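Local atomic coordinates of glycosyl hydrolase, family 31/fibronectin type III domain protein (Clostridium perfringens, PDB entry 4LKS), a protein that binds galactose through a calcium-containing carbohydrate-binding module of family 32, and may direct a family 31 glycoside hydrolase to galactose-bearing glycans. Residues Ile79-Arg84 with Asn121-Arg126; Ile97-Asp102 with Asn134-Gln139; Thr32-Arg37 with Thr50-Ala55; Val64-Lys69 with Leu141-Leu146. All blocks are in the same frame, centred on the assembly; numbering follows the deposited sequence. Where two conformers were deposited one is given.

Contact 1: residues Ile79-Arg84 with Asn121-Arg126; sequences IDYLPR and NALANR. With GAL (beta-D-galactopyranose), chain D.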
# COMPACT_ATOMS: atom_id res chain seq x y z
N ILE A 79 7.63 -0.26 5.02
CA ILE A 79 6.17 -0.35 5.13
C ILE A 79 5.79 -1.80 4.98
O ILE A 79 6.53 -2.56 4.37
CB ILE A 79 5.41 0.51 4.09
CG1 ILE A 79 5.67 0.02 2.67
CG2 ILE A 79 5.75 1.99 4.26
CD1 ILE A 79 4.74 0.65 1.64
N ASP A 80 4.67 -2.20 5.58
CA ASP A 80 4.07 -3.51 5.29
C ASP A 80 2.82 -3.33 4.46
O ASP A 80 2.00 -2.44 4.73
CB ASP A 80 3.65 -4.26 6.57
CG ASP A 80 4.81 -4.61 7.47
OD1 ASP A 80 5.98 -4.61 7.05
OD2 ASP A 80 4.52 -4.91 8.65
N TYR A 81 2.66 -4.18 3.46
CA TYR A 81 1.44 -4.22 2.67
C TYR A 81 0.61 -5.42 3.12
O TYR A 81 1.09 -6.55 3.09
CB TYR A 81 1.79 -4.33 1.18
CG TYR A 81 0.61 -4.65 0.28
CD1 TYR A 81 -0.27 -3.65 -0.13
CD2 TYR A 81 0.37 -5.95 -0.14
CE1 TYR A 81 -1.35 -3.94 -0.95
CE2 TYR A 81 -0.71 -6.25 -0.97
CZ TYR A 81 -1.57 -5.24 -1.36
OH TYR A 81 -2.63 -5.54 -2.17
N LEU A 82 -0.63 -5.18 3.54
CA LEU A 82 -1.54 -6.26 3.91
C LEU A 82 -2.58 -6.42 2.82
O LEU A 82 -3.38 -5.51 2.58
CB LEU A 82 -2.23 -5.98 5.26
CG LEU A 82 -3.20 -7.07 5.72
CD1 LEU A 82 -2.45 -8.36 6.05
CD2 LEU A 82 -4.02 -6.60 6.92
N PRO A 83 -2.55 -7.55 2.12
CA PRO A 83 -3.57 -7.74 1.08
C PRO A 83 -4.94 -8.01 1.67
O PRO A 83 -5.08 -8.40 2.84
CB PRO A 83 -3.08 -8.97 0.30
CG PRO A 83 -2.17 -9.68 1.23
CD PRO A 83 -1.58 -8.65 2.16
N ARG A 84 -5.95 -7.76 0.85
CA ARG A 84 -7.33 -8.11 1.12
C ARG A 84 -7.43 -9.53 1.66
O ARG A 84 -6.82 -10.46 1.11
CB ARG A 84 -8.10 -7.98 -0.19
CG ARG A 84 -9.59 -8.19 -0.09
CD ARG A 84 -10.19 -7.95 -1.45
NE ARG A 84 -11.64 -7.88 -1.39
CZ ARG A 84 -12.41 -7.48 -2.40
NH1 ARG A 84 -11.85 -7.13 -3.55
NH2 ARG A 84 -13.72 -7.44 -2.25
N ASN A 121 -3.05 -17.06 -8.29
CA ASN A 121 -4.28 -16.32 -8.06
C ASN A 121 -4.30 -15.42 -6.83
O ASN A 121 -5.17 -14.58 -6.71
CB ASN A 121 -5.51 -17.24 -8.09
CG ASN A 121 -5.30 -18.54 -7.34
OD1 ASN A 121 -4.75 -18.56 -6.24
ND2 ASN A 121 -5.73 -19.64 -7.94
N ALA A 122 -3.33 -15.57 -5.92
CA ALA A 122 -3.26 -14.71 -4.74
C ALA A 122 -1.80 -14.56 -4.32
O ALA A 122 -0.95 -15.31 -4.78
CB ALA A 122 -4.08 -15.29 -3.60
N LEU A 123 -1.52 -13.59 -3.45
CA LEU A 123 -0.17 -13.48 -2.91
C LEU A 123 0.18 -14.72 -2.09
O LEU A 123 -0.69 -15.33 -1.46
CB LEU A 123 -0.02 -12.21 -2.05
CG LEU A 123 -0.04 -10.88 -2.80
CD1 LEU A 123 0.25 -9.74 -1.82
CD2 LEU A 123 1.01 -10.88 -3.89
N ALA A 124 1.45 -15.11 -2.13
CA ALA A 124 1.93 -16.25 -1.36
C ALA A 124 1.79 -15.99 0.13
O ALA A 124 1.42 -16.88 0.90
CB ALA A 124 3.37 -16.55 -1.72
N ASN A 125 2.11 -14.77 0.54
CA ASN A 125 1.96 -14.35 1.92
C ASN A 125 0.66 -13.58 2.02
O ASN A 125 0.55 -12.46 1.52
CB ASN A 125 3.14 -13.47 2.33
CG ASN A 125 3.04 -12.95 3.75
OD1 ASN A 125 2.13 -13.29 4.50
ND2 ASN A 125 4.00 -12.12 4.14
N ARG A 126 -0.35 -14.20 2.65
CA ARG A 126 -1.66 -13.57 2.80
C ARG A 126 -1.69 -12.61 3.98
O ARG A 126 -2.71 -11.94 4.22
CB ARG A 126 -2.77 -14.62 2.97
CG ARG A 126 -2.99 -15.52 1.76
CD ARG A 126 -3.43 -14.75 0.52
NE ARG A 126 -4.71 -14.05 0.68
CZ ARG A 126 -5.88 -14.50 0.25
NH1 ARG A 126 -5.96 -15.68 -0.37
NH2 ARG A 126 -6.98 -13.79 0.43
C1 GAL D . -15.95 -8.26 -6.89
C2 GAL D . -15.38 -7.68 -5.58
C3 GAL D . -15.06 -6.20 -5.75
C4 GAL D . -14.09 -6.02 -6.92
C5 GAL D . -14.72 -6.61 -8.17
C6 GAL D . -13.80 -6.59 -9.39
O1 GAL D . -16.13 -9.64 -6.79
O2 GAL D . -16.30 -7.80 -4.49
O3 GAL D . -14.43 -5.69 -4.57
O4 GAL D . -12.87 -6.71 -6.66
O5 GAL D . -15.05 -8.00 -7.97
O6 GAL D . -14.46 -7.09 -10.55
O HOH W 1 -4.78 -11.94 2.23
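L123 of the loop 121-126 meets Y81, near the end of strand 73-82, and P83 just after it. Its methyl CD1 does the touching. CD1 comes in at the edge of the Y81 ring, in the ring plane, with CE2 of Y81 3.7 Å from CD1 of L123. The two side chains cross at about a right angle. The same methyl lies 3.9 Å from CG of P83, so one branch packs on both residues. The Y81 hydroxyl bonds to S158 O and V92 N. At N125 the carbonyl oxygen lies beside CG of P83. The next carbonyl, R126 O, sits 3.8 Å from CG of P83 and also approaches CD1 of L82. The R126 side chain bends at chi2 and chi3. Its NH2 reaches R84 O in a weak hydrogen bond of 3.4 Å. A water adds a firmer link: it donates to R84 O (2.8 Å) and to R126 O, and accepts from R126 NE (2.6 Å). R84 O thus has three partners: R126 NH2, the water and H91 NE2. The R84 side chain runs the other way, extended from CG to NE, to the sugar. NH1 and NH2 both donate to galactose O3, with NH2 of R84 3.0 Å from that oxygen. NH1 also bonds to O4, and NH2 weakly to O2. Galactose recognition by loops at one end of a beta-sandwich is typical of family 32 carbohydrate-binding modules.

Contact 2: residues Ile97-Asp102 with Asn134-Gln139; sequences IETSLD and NTINAQ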
# COMPACT_ATOMS: atom_id res chain seq x y z
N ILE A 97 7.34 2.88 -4.71
CA ILE A 97 7.23 3.75 -3.54
C ILE A 97 7.92 5.07 -3.84
O ILE A 97 9.07 5.10 -4.29
CB ILE A 97 7.87 3.12 -2.30
CG1 ILE A 97 7.06 1.90 -1.86
CG2 ILE A 97 7.93 4.14 -1.16
CD1 ILE A 97 7.75 1.05 -0.84
N GLU A 98 7.21 6.17 -3.58
CA GLU A 98 7.78 7.51 -3.68
C GLU A 98 7.50 8.21 -2.36
O GLU A 98 6.50 7.93 -1.72
CB GLU A 98 7.10 8.32 -4.79
CG GLU A 98 7.34 7.82 -6.18
CD GLU A 98 6.33 8.41 -7.14
OE1 GLU A 98 5.18 7.91 -7.18
OE2 GLU A 98 6.65 9.41 -7.80
N THR A 99 8.37 9.14 -1.96
CA THR A 99 8.09 9.92 -0.76
C THR A 99 8.30 11.39 -1.02
O THR A 99 9.00 11.77 -1.96
CB THR A 99 8.94 9.49 0.46
OG1 THR A 99 10.33 9.60 0.14
CG2 THR A 99 8.64 8.05 0.87
N SER A 100 7.73 12.22 -0.16
CA SER A 100 7.97 13.66 -0.26
C SER A 100 7.76 14.35 1.07
O SER A 100 7.18 13.78 2.01
CB SER A 100 7.09 14.29 -1.33
OG SER A 100 5.74 14.28 -0.94
N LEU A 101 8.25 15.59 1.15
CA LEU A 101 8.00 16.42 2.31
C LEU A 101 6.81 17.33 2.10
O LEU A 101 6.31 17.92 3.07
CB LEU A 101 9.25 17.25 2.62
CG LEU A 101 10.46 16.42 3.03
CD1 LEU A 101 11.74 17.24 2.94
CD2 LEU A 101 10.28 15.88 4.44
N ASP A 102 6.34 17.45 0.86
CA ASP A 102 5.35 18.49 0.52
C ASP A 102 4.20 18.06 -0.39
O ASP A 102 3.41 18.91 -0.83
CB ASP A 102 6.07 19.68 -0.11
CG ASP A 102 6.74 19.34 -1.43
OD1 ASP A 102 6.69 18.16 -1.86
OD2 ASP A 102 7.31 20.26 -2.05
N ASN A 134 15.96 2.22 2.14
CA ASN A 134 16.93 3.05 2.83
C ASN A 134 16.24 4.23 3.48
O ASN A 134 15.39 4.88 2.87
CB ASN A 134 18.04 3.50 1.89
CG ASN A 134 18.97 2.37 1.52
OD1 ASN A 134 18.85 1.26 2.05
ND2 ASN A 134 19.90 2.63 0.61
N THR A 135 16.61 4.49 4.73
CA THR A 135 15.93 5.48 5.55
C THR A 135 15.78 6.83 4.86
O THR A 135 16.77 7.42 4.40
CB THR A 135 16.65 5.68 6.89
OG1 THR A 135 16.87 4.41 7.50
CG2 THR A 135 15.82 6.56 7.82
N ILE A 136 14.54 7.29 4.77
CA ILE A 136 14.24 8.56 4.12
C ILE A 136 13.20 9.34 4.93
O ILE A 136 12.20 8.79 5.38
CB ILE A 136 13.80 8.35 2.65
CG1 ILE A 136 13.56 9.69 1.94
CG2 ILE A 136 12.57 7.44 2.57
CD1 ILE A 136 13.56 9.57 0.41
N ASN A 137 13.49 10.61 5.17
CA ASN A 137 12.60 11.48 5.92
C ASN A 137 11.44 11.90 5.03
O ASN A 137 11.65 12.40 3.93
CB ASN A 137 13.39 12.68 6.42
CG ASN A 137 12.56 13.61 7.28
OD1 ASN A 137 12.15 14.69 6.84
ND2 ASN A 137 12.33 13.22 8.54
N ALA A 138 10.21 11.68 5.49
CA ALA A 138 9.04 11.88 4.64
C ALA A 138 7.81 12.16 5.46
O ALA A 138 7.61 11.58 6.54
CB ALA A 138 8.80 10.63 3.80
N GLN A 139 6.95 13.03 4.93
CA GLN A 139 5.61 13.22 5.51
C GLN A 139 4.53 12.67 4.58
O GLN A 139 3.37 12.54 4.96
CB GLN A 139 5.34 14.69 5.85
CG GLN A 139 4.02 14.87 6.58
CD GLN A 139 3.80 16.25 7.15
OE1 GLN A 139 4.55 17.19 6.85
NE2 GLN A 139 2.77 16.39 7.98
O HOH W 2 10.72 12.24 1.02
O HOH W 3 7.02 17.71 5.72
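T99 packs on I136 and A138 in a contact between the two sheets of the beta-sandwich, near one edge. Strand 95-100 belongs to the five-stranded sheet and strand 129-138 to the four-stranded one. The axes of segments 97-100 and 134-138 come within 6.4 Å, and their directions differ by 50°. The chain turns a corner at Q139 and passes from one sheet into the other. T99 CB lies 3.5 Å from A138 CB, and the T99 methyl CG2 is a little farther from the same carbon. OG1 of T99 sits between the backbone N and the carbonyl carbon (chi1 58°), which puts it 3.2 Å from CD1 of I136. The two side chains lie side by side, pointing opposite ways. V109 of the neighbouring strand 107-113 packs on both T99 and I136. L101 starts out away from 134-139, but its CD2 comes back to lie 3.3 Å from OD1 of N137. These side chains cross at about a right angle. The amide nitrogen of N137 is bonded to D75. At the corner, Q139 N donates to S100 O at 3.0 Å, with an N-H...O angle of 148°. Two waters add to this direct bond. One is hydrogen-bonded to T99 OG1 (2.8 Å) and donates to N137 O. The other donates to L101 O and to Q139 OE1, while NE2 of Q139 is bonded to L70 O. The chemistry is therefore mixed: small apolar groups meet at T99 and A138, the bond Q139 N to S100 O closes the corner, and waters bridge polar atoms of the two segments.

Contact 3: residues Thr32-Arg37 with Thr50-Ala55; sequences TSEADR and TIWHSA. With CA (calcium ion), chain C; GAL (beta-D-galactopyranose), chain D.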
# COMPACT_ATOMS: atom_id res chain seq x y z
N THR A 32 -6.03 7.34 -6.91
CA THR A 32 -6.40 7.50 -8.31
C THR A 32 -7.90 7.31 -8.49
O THR A 32 -8.57 8.07 -9.22
CB THR A 32 -5.69 6.47 -9.17
OG1 THR A 32 -4.28 6.51 -8.89
CG2 THR A 32 -5.93 6.76 -10.64
N SER A 33 -8.44 6.30 -7.83
CA SER A 33 -9.86 6.03 -7.87
C SER A 33 -10.24 5.18 -6.67
O SER A 33 -9.37 4.64 -5.98
CB SER A 33 -10.23 5.33 -9.18
OG SER A 33 -9.59 4.08 -9.32
N GLU A 34 -11.55 5.06 -6.44
CA GLU A 34 -12.09 4.29 -5.33
C GLU A 34 -13.37 3.63 -5.84
O GLU A 34 -14.14 4.24 -6.58
CB GLU A 34 -12.41 5.20 -4.15
CG GLU A 34 -11.21 5.92 -3.53
CD GLU A 34 -11.61 7.11 -2.70
OE1 GLU A 34 -11.99 8.15 -3.28
OE2 GLU A 34 -11.59 7.01 -1.45
N ALA A 35 -13.60 2.38 -5.44
CA ALA A 35 -14.80 1.65 -5.83
C ALA A 35 -15.70 1.43 -4.63
O ALA A 35 -15.21 1.24 -3.52
CB ALA A 35 -14.44 0.32 -6.43
N ASP A 36 -17.01 1.42 -4.87
CA ASP A 36 -17.96 0.98 -3.86
C ASP A 36 -17.79 1.77 -2.56
O ASP A 36 -17.75 3.00 -2.61
CB ASP A 36 -17.80 -0.53 -3.64
CG ASP A 36 -17.93 -1.32 -4.93
OD1 ASP A 36 -18.71 -0.88 -5.81
OD2 ASP A 36 -17.27 -2.36 -5.07
N ARG A 37 -17.69 1.10 -1.42
CA ARG A 37 -17.39 1.80 -0.17
C ARG A 37 -15.96 1.52 0.29
O ARG A 37 -15.61 1.70 1.46
CB ARG A 37 -18.39 1.45 0.93
CG ARG A 37 -19.82 1.84 0.58
CD ARG A 37 -20.76 1.59 1.75
NE ARG A 37 -22.15 1.59 1.30
CZ ARG A 37 -22.75 0.54 0.75
NH1 ARG A 37 -22.09 -0.60 0.59
NH2 ARG A 37 -24.02 0.62 0.36
N THR A 50 -11.25 -3.85 6.39
CA THR A 50 -11.66 -2.80 5.47
C THR A 50 -10.57 -2.65 4.41
O THR A 50 -9.39 -2.86 4.69
CB THR A 50 -11.85 -1.46 6.19
OG1 THR A 50 -10.61 -1.08 6.80
CG2 THR A 50 -12.93 -1.58 7.28
N ILE A 51 -10.95 -2.27 3.20
CA ILE A 51 -9.97 -2.10 2.14
C ILE A 51 -10.19 -0.84 1.34
O ILE A 51 -11.31 -0.36 1.21
CB ILE A 51 -9.97 -3.28 1.15
CG1 ILE A 51 -11.30 -3.37 0.39
CG2 ILE A 51 -9.64 -4.59 1.85
CD1 ILE A 51 -11.30 -4.41 -0.71
N TRP A 52 -9.09 -0.31 0.81
CA TRP A 52 -9.18 0.58 -0.35
C TRP A 52 -9.19 -0.32 -1.58
O TRP A 52 -8.44 -1.29 -1.63
CB TRP A 52 -7.98 1.53 -0.41
CG TRP A 52 -7.84 2.17 -1.76
CD1 TRP A 52 -8.75 2.97 -2.39
CD2 TRP A 52 -6.72 2.07 -2.65
NE1 TRP A 52 -8.28 3.36 -3.61
CE2 TRP A 52 -7.03 2.83 -3.80
CE3 TRP A 52 -5.48 1.41 -2.59
CZ2 TRP A 52 -6.15 2.96 -4.88
CZ3 TRP A 52 -4.60 1.54 -3.67
CH2 TRP A 52 -4.94 2.31 -4.80
N HIS A 53 -10.04 0.00 -2.55
CA HIS A 53 -10.09 -0.72 -3.82
C HIS A 53 -10.27 0.31 -4.92
O HIS A 53 -11.12 1.19 -4.81
CB HIS A 53 -11.27 -1.71 -3.81
CG HIS A 53 -11.21 -2.77 -4.87
ND1 HIS A 53 -11.23 -2.49 -6.22
CD2 HIS A 53 -11.19 -4.12 -4.76
CE1 HIS A 53 -11.20 -3.63 -6.90
NE2 HIS A 53 -11.19 -4.63 -6.04
N SER A 54 -9.45 0.22 -5.96
CA SER A 54 -9.55 1.17 -7.07
C SER A 54 -10.73 0.77 -7.96
O SER A 54 -11.29 -0.32 -7.83
CB SER A 54 -8.22 1.25 -7.85
OG SER A 54 -7.90 0.04 -8.51
N ALA A 55 -11.10 1.67 -8.87
CA ALA A 55 -12.26 1.44 -9.74
C ALA A 55 -12.03 0.25 -10.66
O ALA A 55 -10.89 -0.04 -11.06
CB ALA A 55 -12.59 2.69 -10.53
CA CA C . -8.20 -1.39 6.46
C1 GAL D . -15.95 -8.26 -6.89
C2 GAL D . -15.38 -7.68 -5.58
C3 GAL D . -15.06 -6.20 -5.75
C4 GAL D . -14.09 -6.02 -6.92
C5 GAL D . -14.72 -6.61 -8.17
C6 GAL D . -13.80 -6.59 -9.39
O1 GAL D . -16.13 -9.64 -6.79
O2 GAL D . -16.30 -7.80 -4.49
O3 GAL D . -14.43 -5.69 -4.57
O4 GAL D . -12.87 -6.71 -6.66
O5 GAL D . -15.05 -8.00 -7.97
O6 GAL D . -14.46 -7.09 -10.55
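A35 N donates to H53 O at 2.8 Å, joining the loop 32-37 to the short strand 52-53. That strand lies at the edge of the four-stranded sheet of the beta-sandwich, in a discoidin-like (F5/8 type C) fold. The same H53 oxygen also receives a CA-H...O contact from E34 CA, 3.3 Å away. Two more bonds tie S33 to the strand and the residues after it. OG of S33, placed between its backbone N and carbonyl carbon (chi1 62°), accepts from A55 N at 2.9 Å in a nearly straight bond (173°). S33 O accepts from W52 NE1 in the plane of the indole and of the carbonyl. CG of E34 lies at the same ring edge, while its carboxylate OE2 bonds to K40 N. CB of A35 lies 3.5 Å from S54 O and obliquely to the H53 ring. That ring is held by its own segment: ND1 donates to S54 O, which lies in the ring plane. This fixes the ring rotation and leaves NE2 to face galactose O4. Y56 and Y156 also meet the H53 ring and belong to the sugar pocket. At the start of the segment T50 binds calcium through both O and OG1, with N42, D45, D47 and A160 completing the site. NE2 of H53 and galactose O4 are 2.7 Å apart, and either could be the donor.

Contact 4: residues Val64-Lys69 with Leu141-Leu146; sequences VSITIK and LRFTAL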
# COMPACT_ATOMS: atom_id res chain seq x y z
N VAL A 64 -2.38 2.54 -10.60
CA VAL A 64 -3.14 3.37 -9.69
C VAL A 64 -2.28 3.59 -8.45
O VAL A 64 -1.38 2.80 -8.17
CB VAL A 64 -4.50 2.75 -9.29
CG1 VAL A 64 -5.42 2.60 -10.50
CG2 VAL A 64 -4.32 1.42 -8.57
N SER A 65 -2.56 4.65 -7.72
CA SER A 65 -1.76 4.95 -6.55
C SER A 65 -2.61 5.50 -5.42
O SER A 65 -3.77 5.93 -5.61
CB SER A 65 -0.63 5.93 -6.90
OG SER A 65 -1.14 7.23 -7.06
N ILE A 66 -2.03 5.45 -4.24
CA ILE A 66 -2.65 6.00 -3.05
C ILE A 66 -1.57 6.78 -2.30
O ILE A 66 -0.43 6.33 -2.20
CB ILE A 66 -3.29 4.89 -2.16
CG1 ILE A 66 -3.94 5.51 -0.93
CG2 ILE A 66 -2.26 3.81 -1.77
CD1 ILE A 66 -4.81 4.54 -0.16
N THR A 67 -1.92 7.96 -1.80
CA THR A 67 -0.97 8.79 -1.06
C THR A 67 -1.39 8.89 0.40
O THR A 67 -2.53 9.26 0.71
CB THR A 67 -0.87 10.21 -1.62
OG1 THR A 67 -0.42 10.15 -2.98
CG2 THR A 67 0.11 11.04 -0.79
N ILE A 68 -0.46 8.52 1.28
CA ILE A 68 -0.63 8.60 2.72
C ILE A 68 0.16 9.78 3.27
O ILE A 68 1.37 9.93 2.99
CB ILE A 68 -0.14 7.32 3.42
CG1 ILE A 68 -0.76 6.06 2.78
CG2 ILE A 68 -0.40 7.40 4.95
CD1 ILE A 68 -2.29 6.07 2.62
N LYS A 69 -0.52 10.62 4.06
CA LYS A 69 0.11 11.72 4.77
C LYS A 69 0.30 11.32 6.22
O LYS A 69 -0.63 10.80 6.83
CB LYS A 69 -0.81 12.95 4.70
CG LYS A 69 -0.30 14.15 5.48
CD LYS A 69 -1.34 15.26 5.50
CE LYS A 69 -0.88 16.41 6.36
NZ LYS A 69 -1.84 17.55 6.29
N LEU A 141 3.83 9.50 1.54
CA LEU A 141 4.29 8.34 0.80
C LEU A 141 3.24 7.99 -0.23
O LEU A 141 2.07 7.81 0.10
CB LEU A 141 4.56 7.16 1.75
CG LEU A 141 5.15 5.89 1.09
CD1 LEU A 141 6.16 5.17 2.01
CD2 LEU A 141 4.05 4.93 0.63
N ARG A 142 3.66 7.89 -1.49
CA ARG A 142 2.79 7.45 -2.57
C ARG A 142 3.14 6.02 -2.96
O ARG A 142 4.27 5.71 -3.35
CB ARG A 142 2.91 8.40 -3.77
CG ARG A 142 1.98 8.03 -4.92
CD ARG A 142 1.73 9.21 -5.86
NE ARG A 142 2.93 9.62 -6.59
CZ ARG A 142 3.06 10.78 -7.23
NH1 ARG A 142 2.06 11.65 -7.22
NH2 ARG A 142 4.18 11.07 -7.87
N PHE A 143 2.14 5.15 -2.83
CA PHE A 143 2.27 3.73 -3.11
C PHE A 143 1.52 3.43 -4.41
O PHE A 143 0.31 3.65 -4.49
CB PHE A 143 1.69 2.92 -1.94
CG PHE A 143 1.77 1.42 -2.12
CD1 PHE A 143 2.93 0.74 -1.82
CD2 PHE A 143 0.67 0.70 -2.57
CE1 PHE A 143 3.01 -0.65 -1.98
CE2 PHE A 143 0.74 -0.68 -2.72
CZ PHE A 143 1.90 -1.35 -2.42
N THR A 144 2.25 2.97 -5.42
CA THR A 144 1.69 2.74 -6.75
C THR A 144 1.64 1.26 -7.05
O THR A 144 2.63 0.57 -6.87
CB THR A 144 2.53 3.43 -7.82
OG1 THR A 144 2.56 4.84 -7.56
CG2 THR A 144 1.95 3.18 -9.21
N ALA A 145 0.48 0.79 -7.49
CA ALA A 145 0.30 -0.59 -7.92
C ALA A 145 0.56 -0.66 -9.42
O ALA A 145 -0.14 -0.02 -10.20
CB ALA A 145 -1.10 -1.05 -7.60
N LEU A 146 1.55 -1.46 -9.80
CA LEU A 146 1.98 -1.58 -11.20
C LEU A 146 1.45 -2.86 -11.84
O LEU A 146 1.18 -2.90 -13.05
CB LEU A 146 3.51 -1.56 -11.29
CG LEU A 146 4.19 -0.31 -10.75
CD1 LEU A 146 5.71 -0.51 -10.70
CD2 LEU A 146 3.84 0.91 -11.58
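V64 and A145 open a ladder of backbone hydrogen bonds between strands 64-70 and 140-148. A145 N donates to V64 O at 2.8 Å, almost in line with the carbonyl bond. The return bond, V64 N to A145 O, is weak at 3.4 Å. I66 and F143 pair through two bonds, F143 N to I66 O and I66 N to F143 O. I68 and L141 do the same, with both N to O distances 2.9 Å. At the non-hydrogen-bonded pairs S65-T144 and T67-R142 the backbones come closer. There CA-H...O contacts fill in, the shortest from S65 CA to F143 O at 3.2 Å. Segments 64-69 and 141-145 run antiparallel, at 161°, as neighbours in the five-stranded sheet of the beta-sandwich. Strands 26-31 and 95-100 flank them. Apolar side chains lie on the face of V64, I66, I68, L141, F143 and A145, which looks into the sandwich. CG2 of I66 lies at the edge of the F143 ring, near its plane, and 4.1 Å from CB of F143. F164 of the other sheet meets I68 and L141. CG2 of V64 likewise packs on CB of A145, 4.2 Å away. The other face carries S65, T67, R142 and T144. The R142 chain leaves with CG anti to the backbone N (chi1 -178°) and passes alongside the T67 hydroxyl, its CD 3.7 Å from T67 OG1. Beyond CD the guanidinium makes a salt bridge to E98 through NE and a cation-pi contact with W106. OG1 of T144 lies 3.4 Å from CB of S65.

Contacts 1 and 3 meet at the galactose, where R84 NH1 of contact 1 lies 3.3 Å from H53 CD2 of contact 3. N89 adds a further bond to the sugar. The centres of the two contacts are about 17 Å apart. Contact 4 lies nearer the middle of the sandwich and touches the other three. W52 CZ3 of contact 3 is 3.8 Å from I66 CG2, and I79 CD1 of contact 1 is 3.9 Å from F143 CD1. I97 CG2 of contact 2 is 3.8 Å from L141 CD1. I97 CD1 also meets I79 CD1 of contact 1, 3.9 Å away. Contact 2 is far from the sugar end, its centre about 24 Å from that of contact 3.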